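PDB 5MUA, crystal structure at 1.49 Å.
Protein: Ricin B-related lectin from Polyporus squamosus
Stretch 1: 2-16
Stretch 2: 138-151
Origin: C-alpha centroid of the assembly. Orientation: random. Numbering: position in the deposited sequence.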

# COMPACT_ATOMS: atom_id res chain seq x y z
N SER B 2 18.74 -5.04 -26.98
CA SER B 2 20.12 -4.60 -27.08
C SER B 2 20.53 -4.07 -25.73
O SER B 2 19.71 -3.55 -24.93
CB SER B 2 20.21 -3.47 -28.09
OG SER B 2 19.31 -2.43 -27.57
N PHE B 3 21.82 -4.12 -25.50
CA PHE B 3 22.40 -3.62 -24.31
C PHE B 3 22.43 -2.10 -24.34
O PHE B 3 22.91 -1.49 -25.33
CB PHE B 3 23.78 -4.23 -24.07
CG PHE B 3 24.42 -3.73 -22.83
CD1 PHE B 3 23.91 -4.14 -21.57
CD2 PHE B 3 25.45 -2.81 -22.86
CE1 PHE B 3 24.48 -3.66 -20.38
CE2 PHE B 3 26.04 -2.36 -21.67
CZ PHE B 3 25.54 -2.73 -20.44
N GLN B 4 21.96 -1.49 -23.25
CA GLN B 4 21.80 -0.05 -23.19
C GLN B 4 22.35 0.53 -21.90
O GLN B 4 21.89 1.57 -21.39
CB GLN B 4 20.31 0.32 -23.38
CG GLN B 4 19.72 0.01 -24.75
CD GLN B 4 18.19 -0.03 -24.68
OE1 GLN B 4 17.58 0.95 -24.29
NE2 GLN B 4 17.59 -1.20 -24.94
N GLY B 5 23.37 -0.12 -21.36
CA GLY B 5 24.01 0.30 -20.10
C GLY B 5 23.14 -0.03 -18.90
O GLY B 5 22.41 -1.03 -18.86
N HIS B 6 23.23 0.81 -17.89
CA HIS B 6 22.48 0.62 -16.63
C HIS B 6 21.07 0.09 -16.85
O HIS B 6 20.31 0.74 -17.54
CB HIS B 6 22.41 1.94 -15.88
CG HIS B 6 21.90 1.82 -14.48
ND1 HIS B 6 21.39 2.89 -13.80
CD2 HIS B 6 21.84 0.76 -13.62
CE1 HIS B 6 21.08 2.52 -12.56
NE2 HIS B 6 21.30 1.23 -12.44
N GLY B 7 20.70 -1.06 -16.27
CA GLY B 7 19.39 -1.66 -16.51
C GLY B 7 19.30 -3.09 -16.01
O GLY B 7 20.26 -3.62 -15.42
N ILE B 8 18.16 -3.71 -16.21
CA ILE B 8 17.94 -5.12 -15.83
C ILE B 8 17.66 -5.83 -17.13
O ILE B 8 16.89 -5.31 -18.00
CB ILE B 8 16.75 -5.30 -14.86
CG1 ILE B 8 17.10 -4.53 -13.56
CG2 ILE B 8 16.48 -6.75 -14.60
CD1 ILE B 8 15.93 -4.29 -12.62
N TYR B 9 18.30 -6.99 -17.30
CA TYR B 9 18.30 -7.69 -18.57
C TYR B 9 18.21 -9.18 -18.44
O TYR B 9 18.63 -9.76 -17.42
CB TYR B 9 19.61 -7.43 -19.26
CG TYR B 9 19.91 -6.03 -19.57
CD1 TYR B 9 20.60 -5.21 -18.68
CD2 TYR B 9 19.60 -5.52 -20.82
CE1 TYR B 9 20.89 -3.93 -19.01
CE2 TYR B 9 19.93 -4.23 -21.20
CZ TYR B 9 20.61 -3.42 -20.29
OH TYR B 9 20.93 -2.13 -20.66
N TYR B 10 17.66 -9.84 -19.46
CA TYR B 10 18.00 -11.25 -19.72
C TYR B 10 19.27 -11.22 -20.54
O TYR B 10 19.47 -10.30 -21.38
CB TYR B 10 16.94 -11.93 -20.59
CG TYR B 10 15.56 -12.13 -20.00
CD1 TYR B 10 15.37 -12.72 -18.77
CD2 TYR B 10 14.42 -11.84 -20.79
CE1 TYR B 10 14.08 -12.93 -18.26
CE2 TYR B 10 13.12 -12.07 -20.32
CZ TYR B 10 12.95 -12.59 -19.05
OH TYR B 10 11.67 -12.85 -18.55
N ILE B 11 20.16 -12.15 -20.25
CA ILE B 11 21.40 -12.29 -21.04
C ILE B 11 21.26 -13.65 -21.71
O ILE B 11 21.35 -14.69 -21.07
CB ILE B 11 22.64 -12.26 -20.12
CG1 ILE B 11 22.68 -10.99 -19.24
CG2 ILE B 11 23.92 -12.38 -20.97
CD1 ILE B 11 23.83 -10.95 -18.24
N ALA B 12 21.01 -13.66 -23.02
CA ALA B 12 20.77 -14.91 -23.74
C ALA B 12 21.96 -15.23 -24.62
O ALA B 12 22.58 -14.33 -25.18
CB ALA B 12 19.54 -14.80 -24.65
N SER B 13 22.19 -16.51 -24.78
CA SER B 13 23.27 -16.98 -25.74
C SER B 13 22.87 -16.70 -27.16
O SER B 13 21.77 -17.01 -27.54
CB SER B 13 23.49 -18.47 -25.60
OG SER B 13 24.49 -18.93 -26.51
N ALA B 14 23.76 -16.13 -27.99
CA ALA B 14 23.47 -16.06 -29.43
C ALA B 14 23.98 -17.32 -30.11
O ALA B 14 23.80 -17.41 -31.31
CB ALA B 14 24.08 -14.82 -30.06
N TYR B 15 24.64 -18.22 -29.38
CA TYR B 15 25.21 -19.44 -29.94
C TYR B 15 24.21 -20.55 -30.09
O TYR B 15 24.23 -21.27 -31.06
CB TYR B 15 26.35 -19.88 -29.06
CG TYR B 15 27.05 -21.15 -29.44
CD1 TYR B 15 27.85 -21.22 -30.57
CD2 TYR B 15 26.99 -22.27 -28.63
CE1 TYR B 15 28.54 -22.36 -30.87
CE2 TYR B 15 27.68 -23.44 -28.94
CZ TYR B 15 28.48 -23.45 -30.07
OH TYR B 15 29.16 -24.59 -30.42
N VAL B 16 23.31 -20.70 -29.12
CA VAL B 16 22.22 -21.68 -29.21
C VAL B 16 20.91 -21.01 -28.81
O VAL B 16 20.92 -20.12 -27.99
CB VAL B 16 22.45 -22.92 -28.36
CG1 VAL B 16 23.63 -23.71 -28.93
CG2 VAL B 16 22.68 -22.56 -26.91
N ASN B 138 36.37 -19.00 -33.96
CA ASN B 138 35.78 -20.07 -34.81
C ASN B 138 34.38 -20.54 -34.39
O ASN B 138 33.77 -21.42 -35.00
CB ASN B 138 36.77 -21.20 -34.97
CG ASN B 138 36.94 -22.04 -33.71
OD1 ASN B 138 36.50 -21.67 -32.61
ND2 ASN B 138 37.64 -23.14 -33.86
N ASN B 139 33.80 -19.88 -33.37
CA ASN B 139 32.39 -20.04 -33.10
C ASN B 139 31.84 -18.82 -32.37
O ASN B 139 32.61 -17.89 -32.05
CB ASN B 139 32.12 -21.38 -32.38
CG ASN B 139 32.62 -21.41 -30.92
OD1 ASN B 139 32.46 -20.46 -30.17
ND2 ASN B 139 33.17 -22.54 -30.52
N THR B 140 30.53 -18.84 -32.12
CA THR B 140 29.86 -17.70 -31.53
C THR B 140 29.54 -17.89 -30.04
O THR B 140 28.68 -17.20 -29.53
CB THR B 140 28.62 -17.28 -32.31
OG1 THR B 140 27.72 -18.35 -32.35
CG2 THR B 140 28.98 -16.82 -33.67
N SER B 141 30.23 -18.82 -29.38
CA SER B 141 29.93 -19.18 -28.00
C SER B 141 30.16 -18.04 -27.02
O SER B 141 29.68 -18.12 -25.88
CB SER B 141 30.75 -20.42 -27.58
OG SER B 141 32.16 -20.10 -27.52
N GLN B 142 30.89 -17.01 -27.41
CA GLN B 142 31.09 -15.85 -26.56
C GLN B 142 30.17 -14.67 -26.88
O GLN B 142 30.37 -13.55 -26.36
CB GLN B 142 32.55 -15.39 -26.60
CG GLN B 142 33.50 -16.53 -26.36
CD GLN B 142 34.95 -16.16 -26.31
OE1 GLN B 142 35.43 -15.36 -27.10
NE2 GLN B 142 35.67 -16.83 -25.44
N ASN B 143 29.14 -14.93 -27.71
CA ASN B 143 28.28 -13.84 -28.14
C ASN B 143 26.97 -14.02 -27.38
O ASN B 143 26.43 -15.14 -27.27
CB ASN B 143 28.00 -13.92 -29.62
CG ASN B 143 29.23 -13.64 -30.46
OD1 ASN B 143 30.27 -13.18 -29.96
ND2 ASN B 143 29.11 -13.88 -31.76
N TRP B 144 26.45 -12.89 -26.95
CA TRP B 144 25.25 -12.86 -26.04
C TRP B 144 24.35 -11.74 -26.58
O TRP B 144 24.83 -10.75 -27.12
CB TRP B 144 25.69 -12.55 -24.60
CG TRP B 144 26.62 -13.57 -24.07
CD1 TRP B 144 27.97 -13.53 -24.16
CD2 TRP B 144 26.30 -14.83 -23.50
NE1 TRP B 144 28.52 -14.69 -23.66
CE2 TRP B 144 27.51 -15.51 -23.26
CE3 TRP B 144 25.09 -15.49 -23.20
CZ2 TRP B 144 27.54 -16.77 -22.71
CZ3 TRP B 144 25.13 -16.71 -22.65
CH2 TRP B 144 26.34 -17.37 -22.41
N THR B 145 23.06 -11.88 -26.36
CA THR B 145 22.10 -10.81 -26.56
C THR B 145 21.56 -10.35 -25.24
O THR B 145 21.58 -11.08 -24.31
CB THR B 145 20.97 -11.20 -27.51
OG1 THR B 145 20.22 -12.26 -26.97
CG2 THR B 145 21.56 -11.66 -28.85
N PHE B 146 21.21 -9.08 -25.18
CA PHE B 146 20.64 -8.48 -23.96
C PHE B 146 19.23 -7.96 -24.26
O PHE B 146 19.07 -7.20 -25.21
CB PHE B 146 21.51 -7.30 -23.60
CG PHE B 146 22.80 -7.71 -23.00
CD1 PHE B 146 23.88 -8.04 -23.82
CD2 PHE B 146 22.97 -7.77 -21.65
CE1 PHE B 146 25.10 -8.36 -23.26
CE2 PHE B 146 24.19 -8.12 -21.08
CZ PHE B 146 25.25 -8.45 -21.89
N GLN B 147 18.23 -8.40 -23.49
CA GLN B 147 16.90 -7.87 -23.62
C GLN B 147 16.63 -7.01 -22.39
O GLN B 147 16.66 -7.52 -21.32
CB GLN B 147 15.90 -9.01 -23.72
CG GLN B 147 14.50 -8.43 -23.69
CD GLN B 147 13.39 -9.42 -23.79
OE1 GLN B 147 13.59 -10.59 -24.07
NE2 GLN B 147 12.20 -8.95 -23.51
N LYS B 148 16.37 -5.72 -22.58
CA LYS B 148 16.16 -4.79 -21.46
C LYS B 148 14.78 -5.03 -20.91
O LYS B 148 13.83 -5.13 -21.65
CB LYS B 148 16.26 -3.35 -21.90
CG LYS B 148 16.34 -2.41 -20.70
CD LYS B 148 16.62 -0.97 -21.12
CE LYS B 148 15.44 -0.38 -21.93
NZ LYS B 148 15.74 1.03 -22.29
N LEU B 149 14.70 -5.16 -19.60
CA LEU B 149 13.45 -5.42 -18.89
C LEU B 149 13.12 -4.28 -17.96
O LEU B 149 12.14 -4.39 -17.19
CB LEU B 149 13.61 -6.71 -18.11
CG LEU B 149 14.06 -7.88 -18.98
CD1 LEU B 149 14.27 -9.07 -18.11
CD2 LEU B 149 13.06 -8.26 -20.07
N SER B 150 13.94 -3.24 -17.91
CA SER B 150 13.79 -2.10 -17.00
C SER B 150 13.47 -0.80 -17.74
O SER B 150 13.67 -0.71 -18.95
CB SER B 150 15.09 -1.85 -16.19
OG SER B 150 16.19 -1.78 -17.05
N GLN B 151 12.93 0.17 -16.99
CA GLN B 151 12.69 1.51 -17.41
C GLN B 151 13.14 2.43 -16.31
O GLN B 151 13.01 2.09 -15.16
CB GLN B 151 11.22 1.74 -17.68
CG GLN B 151 10.71 0.98 -18.84
CD GLN B 151 11.14 1.61 -20.15
OE1 GLN B 151 10.48 2.54 -20.65
NE2 GLN B 151 12.26 1.17 -20.70
O HOH W 1 16.11 -4.76 -25.26
O HOH W 2 26.85 -17.68 -26.24
O HOH W 3 25.53 -17.36 -33.41

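The two stretches, whose touching residues lie at least 124 positions apart in sequence, pair as antiparallel β-strands. Strand 7-13 runs against strand 144-148 with an angle of 153° between their directions, and together the stretches bury 1212 Å² of surface. The register places Tyr9 opposite Lys148, Ile11 opposite Phe146 and Ser13 opposite Trp144 as non-hydrogen-bonded pairs, alternating with the hydrogen-bonded pairs Tyr10-Gln147 and Ala12-Thr145.

Each hydrogen-bonded pair exchanges two backbone bonds. Tyr10 N donates to Gln147 O (3.1 Å) and Gln147 N returns the bond to Tyr10 O (3.1 Å); Ala12 N to Thr145 O (2.9 Å) and Thr145 N to Ala12 O (2.8 Å) repeat the pattern. The ladder extends at both ends, through Ala14 N to Asn143 O (2.9 Å) and Leu149 N to Ile8 O (2.7 Å). Beyond the latter, a side chain takes over: Ile8 N donates to Ser150 OG at 2.9 Å. Gly7 lies beside this hydroxyl, its CA 3.2 Å from Ser150 OG, and a β-carbon here would crowd it. Between the conventional bonds, CA-H...O contacts use the same carbonyls, as in Tyr9 CA to Gln147 O (3.2 Å) and Trp144 CA to Ala12 O (3.2 Å).

Aromatic and aliphatic groups gather on the side of the sheet carrying Tyr9, Ile11, Phe146 and Lys148. Phe146, the residue most covered by the opposing stretch, is its hub. Ile11 CG2 lies over one face of its ring, and Ile11 CG1 comes within 3.7 Å of Phe146 CE2, while Phe3 directs an edge at the opposite face, the ring centroids of Phe3 and Phe146 lying 5.0 Å apart. Phe146 in turn points its own edge at the face of Tyr9, the planes being nearly perpendicular at 86°. Such edge-to-face arrangements set the positively polarized ring hydrogens against the π cloud of the partner.

On the side carrying Tyr10 and Gln147, the Tyr10 ring receives Leu149 CD1 almost exactly along its normal, 3.6 Å from the ring centroid, in a CH-π contact. Nearby, Ala12 CB packs 3.5 Å from Thr145 OG1. Beyond the strand, Ser141 CB sits over the Tyr15 ring, 4.2 Å from its centroid. Ser141 belongs to the type I turn Thr140-Asn143, closed by Asn143 N to Thr140 O (2.9 Å), and Asn139 OD1 accepts from both Ser141 N (2.9 Å) and Ser141 OG (2.7 Å).

Polar groups secure the N-terminal segment. Ser2 N donates to Phe146 O at 2.8 Å, and Lys148 NZ donates to Gln4 OE1 at 2.7 Å, a charged donor meeting a neutral amide oxygen. The Tyr9 hydroxyl braces the neighbouring loop by accepting from Gln4 N (2.9 Å) and donating to Gly5 O (2.6 Å).

Water completes the junction. One molecule links Ser13 OG (2.7 Å) with Asn143 O (2.8 Å), and another joins Ala14 O (2.7 Å) to Thr140 OG1 (2.6 Å), bridging gaps where the chains leave the ladder.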